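Local coordinates for polysaccharide deacetylase-like protein (Bacillus anthracis, PDB 4V33) that binds zinc and probably removes acetyl groups from polysaccharides, being one of two putative deacetylases required for osmotic stability and maintenance of cell shape, at residues 202-207 / 257-262; 213-218 / 251-256; 231-236 / 320-325; 287-290 / 295-298. One frame throughout, in Å; residues are numbered along the deposited sequence.

All four contacts lie in the deacetylase barrel. Contacts 1 and 3 are buried and share its parallel sheet: strand 230-234 of contact 3 pairs with both strands of contact 1. Contact 1 is apolar, ring against ring on the helix side, whereas contact 3 reaches across the inside of the barrel through a weak bond between two hydroxyls. Contacts 2 and 4 lie further out and are partly buried, combining apolar packing with carboxylates. Contact 2 joins two helices that cover contact 1, and Phe215 packs on Phe259. Contact 4 closes a helix onto the loop after it; Gln262 of contact 1 and Phe320 of contact 3 bond to that loop.

Contact 1 of 4, residues 202-207 / 257-262. With ZN (zinc ion), chain D.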
loop_
_atom_site.group_PDB
_atom_site.type_symbol
_atom_site.label_atom_id
_atom_site.label_comp_id
_atom_site.label_asym_id
_atom_site.label_seq_id
_atom_site.Cartn_x
_atom_site.Cartn_y
_atom_site.Cartn_z
ATOM N N VAL A 202 -4.719 0.232 6.397
ATOM C CA VAL A 202 -5.628 0.662 7.448
ATOM C C VAL A 202 -4.953 1.816 8.190
ATOM O O VAL A 202 -3.830 1.660 8.688
ATOM C CB VAL A 202 -5.920 -0.478 8.434
ATOM C CG1 VAL A 202 -6.863 -0.005 9.544
ATOM C CG2 VAL A 202 -6.512 -1.690 7.692
ATOM N N THR A 203 -5.618 2.972 8.239
ATOM C CA THR A 203 -5.060 4.130 8.952
ATOM C C THR A 203 -6.062 4.725 9.931
ATOM O O THR A 203 -7.282 4.652 9.720
ATOM C CB THR A 203 -4.538 5.270 8.005
ATOM O OG1 THR A 203 -5.629 6.073 7.532
ATOM C CG2 THR A 203 -3.753 4.703 6.822
ATOM N N PHE A 204 -5.519 5.340 10.980
ATOM C CA PHE A 204 -6.287 5.998 12.033
ATOM C C PHE A 204 -5.764 7.403 12.202
ATOM O O PHE A 204 -4.543 7.617 12.226
ATOM C CB PHE A 204 -6.095 5.268 13.362
ATOM C CG PHE A 204 -6.557 3.851 13.341
ATOM C CD1 PHE A 204 -5.691 2.842 12.958
ATOM C CD2 PHE A 204 -7.855 3.521 13.708
ATOM C CE1 PHE A 204 -6.101 1.513 12.926
ATOM C CE2 PHE A 204 -8.277 2.190 13.679
ATOM C CZ PHE A 204 -7.396 1.185 13.287
ATOM N N ASP A 205 -6.682 8.353 12.347
ATOM C CA ASP A 205 -6.297 9.744 12.554
ATOM C C ASP A 205 -6.513 10.192 13.984
ATOM O O ASP A 205 -7.614 10.025 14.529
ATOM C CB ASP A 205 -7.095 10.676 11.634
ATOM C CG ASP A 205 -6.619 10.632 10.191
ATOM O OD1 ASP A 205 -5.815 9.751 9.842
ATOM O OD2 ASP A 205 -7.053 11.495 9.403
ATOM N N ASP A 206 -5.440 10.754 14.549
ATOM C CA ASP A 206 -5.393 11.635 15.735
ATOM C C ASP A 206 -4.646 11.074 16.940
ATOM O O ASP A 206 -4.042 11.839 17.700
ATOM C CB ASP A 206 -6.757 12.176 16.202
ATOM C CG ASP A 206 -7.458 13.038 15.159
ATOM O OD1 ASP A 206 -6.905 13.322 14.058
ATOM O OD2 ASP A 206 -8.602 13.435 15.470
ATOM N N GLY A 207 -4.679 9.760 17.126
ATOM C CA GLY A 207 -4.060 9.163 18.294
ATOM C C GLY A 207 -4.953 9.193 19.521
ATOM O O GLY A 207 -4.481 9.395 20.637
ATOM N N GLY A 257 4.669 -5.000 16.644
ATOM C CA GLY A 257 4.860 -5.157 15.215
ATOM C C GLY A 257 3.627 -4.792 14.409
ATOM O O GLY A 257 3.654 -4.831 13.180
ATOM N N ILE A 258 2.543 -4.435 15.091
ATOM C CA ILE A 258 1.292 -4.134 14.402
ATOM C C ILE A 258 1.233 -2.689 13.908
ATOM O O ILE A 258 0.827 -2.432 12.782
ATOM C CB ILE A 258 0.050 -4.477 15.275
ATOM C CG1 ILE A 258 0.005 -5.988 15.540
ATOM C CG2 ILE A 258 -1.243 -4.030 14.593
ATOM C CD1 ILE A 258 -1.107 -6.412 16.494
ATOM N N PHE A 259 1.643 -1.737 14.738
ATOM C CA PHE A 259 1.475 -0.344 14.356
ATOM C C PHE A 259 2.714 0.352 13.825
ATOM O O PHE A 259 3.820 0.177 14.333
ATOM C CB PHE A 259 0.882 0.469 15.506
ATOM C CG PHE A 259 -0.610 0.395 15.576
ATOM C CD1 PHE A 259 -1.227 -0.634 16.262
ATOM C CD2 PHE A 259 -1.399 1.343 14.935
ATOM C CE1 PHE A 259 -2.609 -0.724 16.315
ATOM C CE2 PHE A 259 -2.783 1.259 14.983
ATOM C CZ PHE A 259 -3.386 0.222 15.685
ATOM N N SER A 260 2.481 1.145 12.787
ATOM C CA SER A 260 3.445 2.129 12.317
ATOM C C SER A 260 2.941 3.481 12.820
ATOM O O SER A 260 1.832 3.895 12.489
ATOM C CB SER A 260 3.476 2.124 10.797
ATOM O OG SER A 260 4.336 3.133 10.299
ATOM N N MET A 261 3.749 4.160 13.629
ATOM C CA MET A 261 3.316 5.399 14.272
ATOM C C MET A 261 3.851 6.579 13.476
ATOM O O MET A 261 5.059 6.798 13.400
ATOM C CB MET A 261 3.817 5.442 15.718
ATOM C CG MET A 261 3.236 6.565 16.573
ATOM S SD MET A 261 1.484 6.330 16.968
ATOM C CE MET A 261 1.501 4.588 17.250
ATOM N N GLN A 262 2.939 7.318 12.861
ATOM C CA GLN A 262 3.305 8.376 11.935
ATOM C C GLN A 262 2.681 9.692 12.394
ATOM O O GLN A 262 2.074 9.749 13.461
ATOM C CB GLN A 262 2.878 7.981 10.513
ATOM C CG GLN A 262 3.500 6.646 10.049
ATOM C CD GLN A 262 5.020 6.719 9.980
ATOM O OE1 GLN A 262 5.584 7.757 9.623
ATOM N NE2 GLN A 262 5.691 5.621 10.335
HETATM ZN ZN ZN D . -7.323 14.584 12.380
HETATM O O HOH W 1 -9.293 14.587 12.901
#
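Phe204 and Phe259 sit on strands 199-206 and 259-263, which strand 230-234 separates by pairing in parallel with each, so the two backbones do not bond and the rings alone span the gap. Phe259 offers its rim: Phe259 CE2 lies 3.9 Å from both Phe204 CD1 and Phe204 CE1, with CD1 near the plane of the Phe259 ring, and Phe259 CZ is 4.1 Å from Phe204 CE1. With planes at 44° and centroids 5.9 Å apart, the pair is neither a stack nor a T-shape. Phe204 holds CG beside its backbone N (chi1 -61°), and its ring reaches Ala214 of helix 211-221, while Phe259 packs on Phe215 of that helix. Asp206 OD1 binds the zinc ion at 2.1 Å, and its OD2 accepts a hydrogen bond of 2.9 Å from water 1, itself a zinc ligand; His264 and His268 also bind the metal, the Asp-His-His set of family 4 carbohydrate esterases. On strand 259-263, Gln262 NE2 donates to Ser260 OG over 2.8 Å, tilted 18° from its amide plane, which helps fix the amide. The chemistry is thus divided: the buried hydrocarbon contact fills the layer on the helix side, strand 230-234 bonds to both strands, the zinc ligand Asp206 stands at the end of strand 199-206, and Ser260 and Gln262 bond to each other away from the ring pair.

Contact 2 of 4, residues 213-218 / 251-256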
loop_
_atom_site.group_PDB
_atom_site.type_symbol
_atom_site.label_atom_id
_atom_site.label_comp_id
_atom_site.label_asym_id
_atom_site.label_seq_id
_atom_site.Cartn_x
_atom_site.Cartn_y
_atom_site.Cartn_z
ATOM N N ASN A 213 -8.481 0.103 21.470
ATOM C CA ASN A 213 -9.496 -0.899 21.120
ATOM C C ASN A 213 -9.217 -1.534 19.762
ATOM O O ASN A 213 -9.384 -2.745 19.594
ATOM C CB ASN A 213 -10.901 -0.291 21.107
ATOM C CG ASN A 213 -11.351 0.162 22.480
ATOM O OD1 ASN A 213 -10.986 -0.432 23.496
ATOM N ND2 ASN A 213 -12.151 1.223 22.515
ATOM N N ALA A 214 -8.803 -0.715 18.794
ATOM C CA ALA A 214 -8.439 -1.230 17.477
ATOM C C ALA A 214 -7.230 -2.149 17.576
ATOM O O ALA A 214 -7.201 -3.216 16.976
ATOM C CB ALA A 214 -8.164 -0.086 16.507
ATOM N N PHE A 215 -6.232 -1.720 18.345
ATOM C CA PHE A 215 -5.052 -2.527 18.622
ATOM C C PHE A 215 -5.430 -3.911 19.156
ATOM O O PHE A 215 -4.969 -4.938 18.650
ATOM C CB PHE A 215 -4.167 -1.756 19.615
ATOM C CG PHE A 215 -2.976 -2.521 20.116
ATOM C CD1 PHE A 215 -2.104 -3.150 19.238
ATOM C CD2 PHE A 215 -2.707 -2.572 21.477
ATOM C CE1 PHE A 215 -1.004 -3.842 19.709
ATOM C CE2 PHE A 215 -1.603 -3.264 21.956
ATOM C CZ PHE A 215 -0.749 -3.896 21.070
ATOM N N HIS A 216 -6.280 -3.937 20.174
ATOM C CA HIS A 216 -6.703 -5.200 20.767
ATOM C C HIS A 216 -7.467 -6.088 19.786
ATOM O O HIS A 216 -7.307 -7.306 19.801
ATOM C CB HIS A 216 -7.535 -4.935 22.022
ATOM C CG HIS A 216 -6.760 -4.282 23.122
ATOM N ND1 HIS A 216 -7.342 -3.442 24.045
ATOM C CD2 HIS A 216 -5.448 -4.349 23.448
ATOM C CE1 HIS A 216 -6.420 -3.013 24.890
ATOM N NE2 HIS A 216 -5.262 -3.549 24.549
ATOM N N VAL A 217 -8.292 -5.483 18.935
ATOM C CA VAL A 217 -9.022 -6.242 17.919
ATOM C C VAL A 217 -8.038 -6.858 16.927
ATOM O O VAL A 217 -8.158 -8.026 16.549
ATOM C CB VAL A 217 -10.034 -5.350 17.176
ATOM C CG1 VAL A 217 -10.497 -6.010 15.884
ATOM C CG2 VAL A 217 -11.226 -5.023 18.082
ATOM N N LEU A 218 -7.054 -6.071 16.506
ATOM C CA LEU A 218 -6.042 -6.589 15.589
ATOM C C LEU A 218 -5.193 -7.711 16.209
ATOM O O LEU A 218 -4.854 -8.692 15.533
ATOM C CB LEU A 218 -5.174 -5.450 15.045
ATOM C CG LEU A 218 -5.918 -4.461 14.142
ATOM C CD1 LEU A 218 -4.986 -3.307 13.745
ATOM C CD2 LEU A 218 -6.478 -5.166 12.904
ATOM N N LYS A 251 4.281 2.575 22.760
ATOM C CA LYS A 251 5.345 1.580 22.789
ATOM C C LYS A 251 4.780 0.167 22.638
ATOM O O LYS A 251 5.347 -0.658 21.931
ATOM C CB LYS A 251 6.202 1.732 24.050
ATOM C CG LYS A 251 7.192 2.897 23.961
ATOM C CD LYS A 251 7.921 3.127 25.280
ATOM C CE LYS A 251 9.169 3.984 25.093
ATOM N NZ LYS A 251 8.873 5.306 24.472
ATOM N N GLU A 252 3.641 -0.099 23.267
ATOM C CA GLU A 252 2.989 -1.398 23.127
ATOM C C GLU A 252 2.556 -1.630 21.674
ATOM O O GLU A 252 2.755 -2.713 21.114
ATOM C CB GLU A 252 1.789 -1.486 24.070
ATOM C CG GLU A 252 1.165 -2.859 24.191
ATOM C CD GLU A 252 0.079 -2.908 25.256
ATOM O OE1 GLU A 252 0.014 -1.980 26.089
ATOM O OE2 GLU A 252 -0.707 -3.876 25.259
ATOM N N MET A 253 1.974 -0.606 21.063
ATOM C CA MET A 253 1.486 -0.709 19.690
ATOM C C MET A 253 2.628 -0.938 18.712
ATOM O O MET A 253 2.531 -1.772 17.812
ATOM C CB MET A 253 0.715 0.556 19.312
ATOM C CG MET A 253 -0.606 0.685 20.043
ATOM S SD MET A 253 -1.287 2.354 19.987
ATOM C CE MET A 253 -1.960 2.365 18.334
ATOM N N VAL A 254 3.714 -0.198 18.893
ATOM C CA VAL A 254 4.872 -0.339 18.023
ATOM C C VAL A 254 5.624 -1.650 18.277
ATOM O O VAL A 254 5.972 -2.365 17.336
ATOM C CB VAL A 254 5.815 0.871 18.160
ATOM C CG1 VAL A 254 7.124 0.618 17.435
ATOM C CG2 VAL A 254 5.133 2.120 17.623
ATOM N N ASP A 255 5.864 -1.981 19.544
ATOM C CA ASP A 255 6.642 -3.181 19.863
ATOM C C ASP A 255 5.963 -4.471 19.396
ATOM O O ASP A 255 6.638 -5.475 19.143
ATOM C CB ASP A 255 6.948 -3.270 21.361
ATOM C CG ASP A 255 7.920 -2.201 21.832
ATOM O OD1 ASP A 255 8.485 -1.468 20.987
ATOM O OD2 ASP A 255 8.122 -2.101 23.060
ATOM N N SER A 256 4.637 -4.439 19.276
ATOM C CA SER A 256 3.866 -5.610 18.847
ATOM C C SER A 256 4.116 -5.953 17.385
ATOM O O SER A 256 3.785 -7.051 16.936
ATOM C CB SER A 256 2.367 -5.363 19.029
ATOM O OG SER A 256 1.884 -4.441 18.059
HETATM O O HOH W 2 -2.959 -3.287 26.191
#
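The Phe215 ring carries Met253 CG over one face and has Glu252 and Ser256 at its edge. The methylene stands 4.1 Å from the centroid of the Phe215 ring and 16° off its normal, a CH-pi contact. Glu252 OE2 lies in the ring plane, 3.5 Å from Phe215 CE2, its carboxylate turned 83° against the ring; Ser256 OG is at the edge, near the plane, 3.4 Å from Phe215 CE1. The outer end of the ring is therefore wedged between two residues one helical turn apart, an arrangement consistent with weakly positive ring hydrogens facing oxygens. Phe215 gets there with CG anti to its backbone N (chi1 174°), pointing across to helix 247-255. Ser256 OG is held in turn by donating to Met253 O at 2.8 Å, and it also accepts from Ile258 N, linking Ser256 to the chain leading into strand 259-263. Outside the ring, water 2 joins the helices, 2.8 Å from His216 NE2 and donating to Glu252 OE2 over a short 2.5 Å. Helices 211-221 and 247-255 pack side by side on the outside of the barrel; Phe215 and Met253 both rest on Phe259 of strand 259-263, while Ala214 and Val217 turn to Phe170 of helix 167-179.

Contact 3 of 4, residues 231-236 / 320-325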
loop_
_atom_site.group_PDB
_atom_site.type_symbol
_atom_site.label_atom_id
_atom_site.label_comp_id
_atom_site.label_asym_id
_atom_site.label_seq_id
_atom_site.Cartn_x
_atom_site.Cartn_y
_atom_site.Cartn_z
ATOM N N THR A 231 -1.517 1.988 10.383
ATOM C CA THR A 231 -0.830 3.262 10.605
ATOM C C THR A 231 -1.663 4.138 11.536
ATOM O O THR A 231 -2.867 4.289 11.343
ATOM C CB THR A 231 -0.646 4.011 9.278
ATOM O OG1 THR A 231 0.179 3.228 8.404
ATOM C CG2 THR A 231 0.004 5.374 9.499
ATOM N N GLU A 232 -1.014 4.705 12.551
ATOM C CA GLU A 232 -1.657 5.669 13.427
ATOM C C GLU A 232 -1.014 7.012 13.143
ATOM O O GLU A 232 0.205 7.139 13.236
ATOM C CB GLU A 232 -1.415 5.301 14.892
ATOM C CG GLU A 232 -1.949 6.338 15.886
ATOM C CD GLU A 232 -3.458 6.334 15.940
ATOM O OE1 GLU A 232 -4.019 5.277 16.316
ATOM O OE2 GLU A 232 -4.077 7.366 15.588
ATOM N N TYR A 233 -1.820 8.002 12.779
ATOM C CA TYR A 233 -1.303 9.348 12.584
ATOM C C TYR A 233 -1.547 10.143 13.863
ATOM O O TYR A 233 -2.664 10.558 14.146
ATOM C CB TYR A 233 -2.010 10.023 11.420
ATOM C CG TYR A 233 -1.778 9.447 10.032
ATOM C CD1 TYR A 233 -0.561 9.613 9.377
ATOM C CD2 TYR A 233 -2.809 8.798 9.353
ATOM C CE1 TYR A 233 -0.366 9.128 8.083
ATOM C CE2 TYR A 233 -2.630 8.316 8.065
ATOM C CZ TYR A 233 -1.416 8.499 7.435
ATOM O OH TYR A 233 -1.243 8.039 6.155
ATOM N N MET A 234 -0.483 10.350 14.632
ATOM C CA MET A 234 -0.571 10.910 15.975
ATOM C C MET A 234 -0.462 12.430 15.971
ATOM O O MET A 234 0.459 12.987 15.361
ATOM C CB MET A 234 0.583 10.337 16.811
ATOM C CG MET A 234 0.618 10.800 18.259
ATOM S SD MET A 234 -0.569 9.851 19.232
ATOM C CE MET A 234 -1.293 11.152 20.241
ATOM N N ILE A 235 -1.396 13.108 16.640
ATOM C CA ILE A 235 -1.216 14.531 16.930
ATOM C C ILE A 235 -0.125 14.580 17.989
ATOM O O ILE A 235 -0.353 14.198 19.134
ATOM C CB ILE A 235 -2.515 15.188 17.434
ATOM C CG1 ILE A 235 -3.567 15.167 16.319
ATOM C CG2 ILE A 235 -2.243 16.644 17.866
ATOM C CD1 ILE A 235 -4.984 15.468 16.820
ATOM N N VAL A 236 1.082 15.004 17.607
ATOM C CA VAL A 236 2.247 14.686 18.419
ATOM C C VAL A 236 2.225 15.369 19.794
ATOM O O VAL A 236 2.626 14.784 20.801
ATOM C CB VAL A 236 3.558 14.944 17.646
ATOM C CG1 VAL A 236 4.771 14.613 18.504
ATOM C CG2 VAL A 236 3.577 14.104 16.358
ATOM N N PHE A 320 5.409 10.488 2.376
ATOM C CA PHE A 320 4.010 10.145 2.098
ATOM C C PHE A 320 3.091 11.105 2.833
ATOM O O PHE A 320 3.345 11.459 3.984
ATOM C CB PHE A 320 3.688 8.713 2.562
ATOM C CG PHE A 320 4.539 7.670 1.916
ATOM C CD1 PHE A 320 4.225 7.188 0.660
ATOM C CD2 PHE A 320 5.675 7.195 2.553
ATOM C CE1 PHE A 320 5.022 6.240 0.051
ATOM C CE2 PHE A 320 6.486 6.247 1.952
ATOM C CZ PHE A 320 6.157 5.765 0.697
ATOM N N ALA A 321 2.013 11.514 2.174
ATOM C CA ALA A 321 1.007 12.348 2.822
ATOM C C ALA A 321 -0.363 11.987 2.287
ATOM O O ALA A 321 -0.546 11.853 1.072
ATOM C CB ALA A 321 1.305 13.824 2.597
ATOM N N THR A 322 -1.313 11.790 3.197
ATOM C CA THR A 322 -2.676 11.428 2.823
ATOM C C THR A 322 -3.652 12.578 3.023
ATOM O O THR A 322 -3.536 13.362 3.972
ATOM C CB THR A 322 -3.196 10.206 3.615
ATOM O OG1 THR A 322 -2.892 10.374 5.006
ATOM C CG2 THR A 322 -2.557 8.919 3.102
ATOM N N THR A 323 -4.618 12.652 2.115
ATOM C CA THR A 323 -5.660 13.673 2.139
ATOM C C THR A 323 -6.967 13.042 2.594
ATOM O O THR A 323 -6.984 11.899 3.051
ATOM C CB THR A 323 -5.861 14.271 0.729
ATOM O OG1 THR A 323 -6.515 13.308 -0.112
ATOM C CG2 THR A 323 -4.518 14.661 0.100
ATOM N N THR A 324 -8.065 13.786 2.494
ATOM C CA THR A 324 -9.373 13.177 2.697
ATOM C C THR A 324 -10.194 13.126 1.415
ATOM O O THR A 324 -11.409 12.911 1.459
ATOM C CB THR A 324 -10.184 13.873 3.813
ATOM O OG1 THR A 324 -10.399 15.248 3.478
ATOM C CG2 THR A 324 -9.453 13.775 5.146
ATOM N N LYS A 325 -9.540 13.322 0.272
ATOM C CA LYS A 325 -10.231 13.185 -1.004
ATOM C C LYS A 325 -10.628 11.721 -1.162
ATOM O O LYS A 325 -9.816 10.832 -0.928
ATOM C CB LYS A 325 -9.331 13.631 -2.159
ATOM C CG LYS A 325 -10.027 13.654 -3.511
ATOM C CD LYS A 325 -9.144 14.302 -4.574
ATOM C CE LYS A 325 -9.791 14.225 -5.947
ATOM N NZ LYS A 325 -8.987 14.934 -6.986
#
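Tyr233 lays the hydroxyl end of its ring against the Thr322 side chain, from one strand to another across the inside of a barrel. The parallel strands, with helices outside them, form the distorted beta/alpha barrel of the NodB-type polysaccharide deacetylases. Strands 230-234 and 320-326 are not neighbours in the sheet: the CA atoms of Tyr233 and Thr322 stand 10.1 Å apart, and the long tyrosine spans most of that gap. Its CB already points to strand 320-326, and with CG beside the backbone N (chi1 -66°) the ring carries on that way. Thr322 meets it with both branches. OG1 donates a weak hydrogen bond of 3.1 Å to Tyr233 OH and lies 3.4 Å from Tyr233 CZ, approaching the ring obliquely, while the methyl CG2 is 3.4 Å from Tyr233 OH. Both branches meet the phenol oxygen from the same side. Within its own strand, Thr231 CG2 sits 3.9 Å above the plane of the Tyr233 ring, over its centre, covering that face. Ala300 and Arg343 touch the tyrosine from the strands nearer Thr322, and Thr203 and Asp205 from strand 199-206. The Tyr233 side chain comes to about 7 Å from the bound zinc ion, so this buried contact forms part of the barrel interior near the metal site. Just past the contact, the chain bends in an ST turn: Lys325 N donates to Thr323 OG1 at 3.0 Å, with an N-H...O angle of 156°.

Contact 4 of 4, residues 287-290 / 295-298; sequences KLEK and PVIA
Glu289 and Val296 make the polar part of this contact, a side-chain carboxylate receiving a backbone N-H. Val296 N donates to Glu289 OE2 over 2.9 Å in an almost straight bond (178°), and the oxygen uses its anti lone pair, the one away from OE1. Glu289 reaches the loop by keeping its chain extended beyond CG (chi2 -179°), and the same OE2 lies 3.6 Å from Pro295 CA. The backbones are close at this point: the CA atoms of Glu289 and Pro295 are 5.8 Å apart. The apolar part centres on the methyl Val296 CG2, which is shared by two helix residues. On one side, Glu289 CG lies 3.6 Å from it; on another, Leu288 CD2 is 3.8 Å away and Leu288 CG 3.9 Å away, the leucine crossing the valine at about a right angle. The aliphatic stem of the glutamate thus packs on the same residue whose N-H its carboxylate holds, so bond and packing together fix the loop just ahead of strand 298-300. The next two N-H groups, of Ile297 and Ala298, both go to Gln262 OE1, so three successive amides are held by side-chain oxygens. The contact therefore folds the loop back on helix 277-292, the helix it has just left, before the chain enters strand 298-300; toward the sheet, Leu288 touches Met261 and Val296 touches Gln262 and Ser263, all of strand 259-263.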
loop_
_atom_site.group_PDB
_atom_site.type_symbol
_atom_site.label_atom_id
_atom_site.label_comp_id
_atom_site.label_asym_id
_atom_site.label_seq_id
_atom_site.Cartn_x
_atom_site.Cartn_y
_atom_site.Cartn_z
ATOM N N LYS A 287 10.080 14.687 17.166
ATOM C CA LYS A 287 9.626 14.330 18.504
ATOM C C LYS A 287 9.020 12.925 18.530
ATOM O O LYS A 287 9.276 12.146 19.450
ATOM C CB LYS A 287 8.596 15.347 18.995
ATOM C CG LYS A 287 8.142 15.129 20.428
ATOM C CD LYS A 287 7.170 16.218 20.862
ATOM C CE LYS A 287 7.299 16.519 22.349
ATOM N NZ LYS A 287 6.109 17.265 22.853
ATOM N N LEU A 288 8.222 12.601 17.518
ATOM C CA LEU A 288 7.594 11.287 17.459
ATOM C C LEU A 288 8.627 10.167 17.289
ATOM O O LEU A 288 8.503 9.112 17.908
ATOM C CB LEU A 288 6.543 11.243 16.345
ATOM C CG LEU A 288 5.688 9.975 16.276
ATOM C CD1 LEU A 288 4.928 9.768 17.576
ATOM C CD2 LEU A 288 4.722 10.098 15.114
ATOM N N GLU A 289 9.657 10.414 16.479
ATOM C CA GLU A 289 10.739 9.448 16.290
ATOM C C GLU A 289 11.455 9.129 17.598
ATOM O O GLU A 289 11.851 7.987 17.830
ATOM C CB GLU A 289 11.748 9.955 15.250
ATOM C CG GLU A 289 11.243 9.823 13.823
ATOM C CD GLU A 289 12.236 10.295 12.783
ATOM O OE1 GLU A 289 13.158 11.067 13.132
ATOM O OE2 GLU A 289 12.093 9.896 11.608
ATOM N N LYS A 290 11.624 10.135 18.453
ATOM C CA LYS A 290 12.269 9.906 19.742
ATOM C C LYS A 290 11.403 9.021 20.633
ATOM O O LYS A 290 11.917 8.227 21.421
ATOM C CB LYS A 290 12.578 11.227 20.448
ATOM C CG LYS A 290 13.635 12.071 19.761
ATOM C CD LYS A 290 14.081 13.216 20.662
ATOM C CE LYS A 290 15.060 14.141 19.954
ATOM N NZ LYS A 290 14.432 14.827 18.789
ATOM N N PRO A 295 11.541 5.238 12.370
ATOM C CA PRO A 295 11.430 6.391 11.469
ATOM C C PRO A 295 9.990 6.837 11.247
ATOM O O PRO A 295 9.066 6.012 11.187
ATOM C CB PRO A 295 12.012 5.866 10.153
ATOM C CG PRO A 295 12.936 4.769 10.568
ATOM C CD PRO A 295 12.260 4.116 11.740
ATOM N N VAL A 296 9.812 8.146 11.139
ATOM C CA VAL A 296 8.540 8.738 10.762
ATOM C C VAL A 296 8.677 9.263 9.338
ATOM O O VAL A 296 9.513 10.136 9.061
ATOM C CB VAL A 296 8.142 9.852 11.747
ATOM C CG1 VAL A 296 6.957 10.664 11.216
ATOM C CG2 VAL A 296 7.816 9.235 13.100
ATOM N N ILE A 297 7.885 8.689 8.435
ATOM C CA ILE A 297 7.999 8.938 7.003
ATOM C C ILE A 297 6.692 9.413 6.372
ATOM O O ILE A 297 6.657 9.743 5.184
ATOM C CB ILE A 297 8.453 7.663 6.259
ATOM C CG1 ILE A 297 7.448 6.527 6.471
ATOM C CG2 ILE A 297 9.829 7.232 6.743
ATOM C CD1 ILE A 297 7.821 5.227 5.751
ATOM N N ALA A 298 5.617 9.426 7.155
ATOM C CA ALA A 298 4.292 9.718 6.621
ATOM C C ALA A 298 3.516 10.695 7.492
ATOM O O ALA A 298 3.672 10.716 8.718
ATOM C CB ALA A 298 3.494 8.425 6.455
#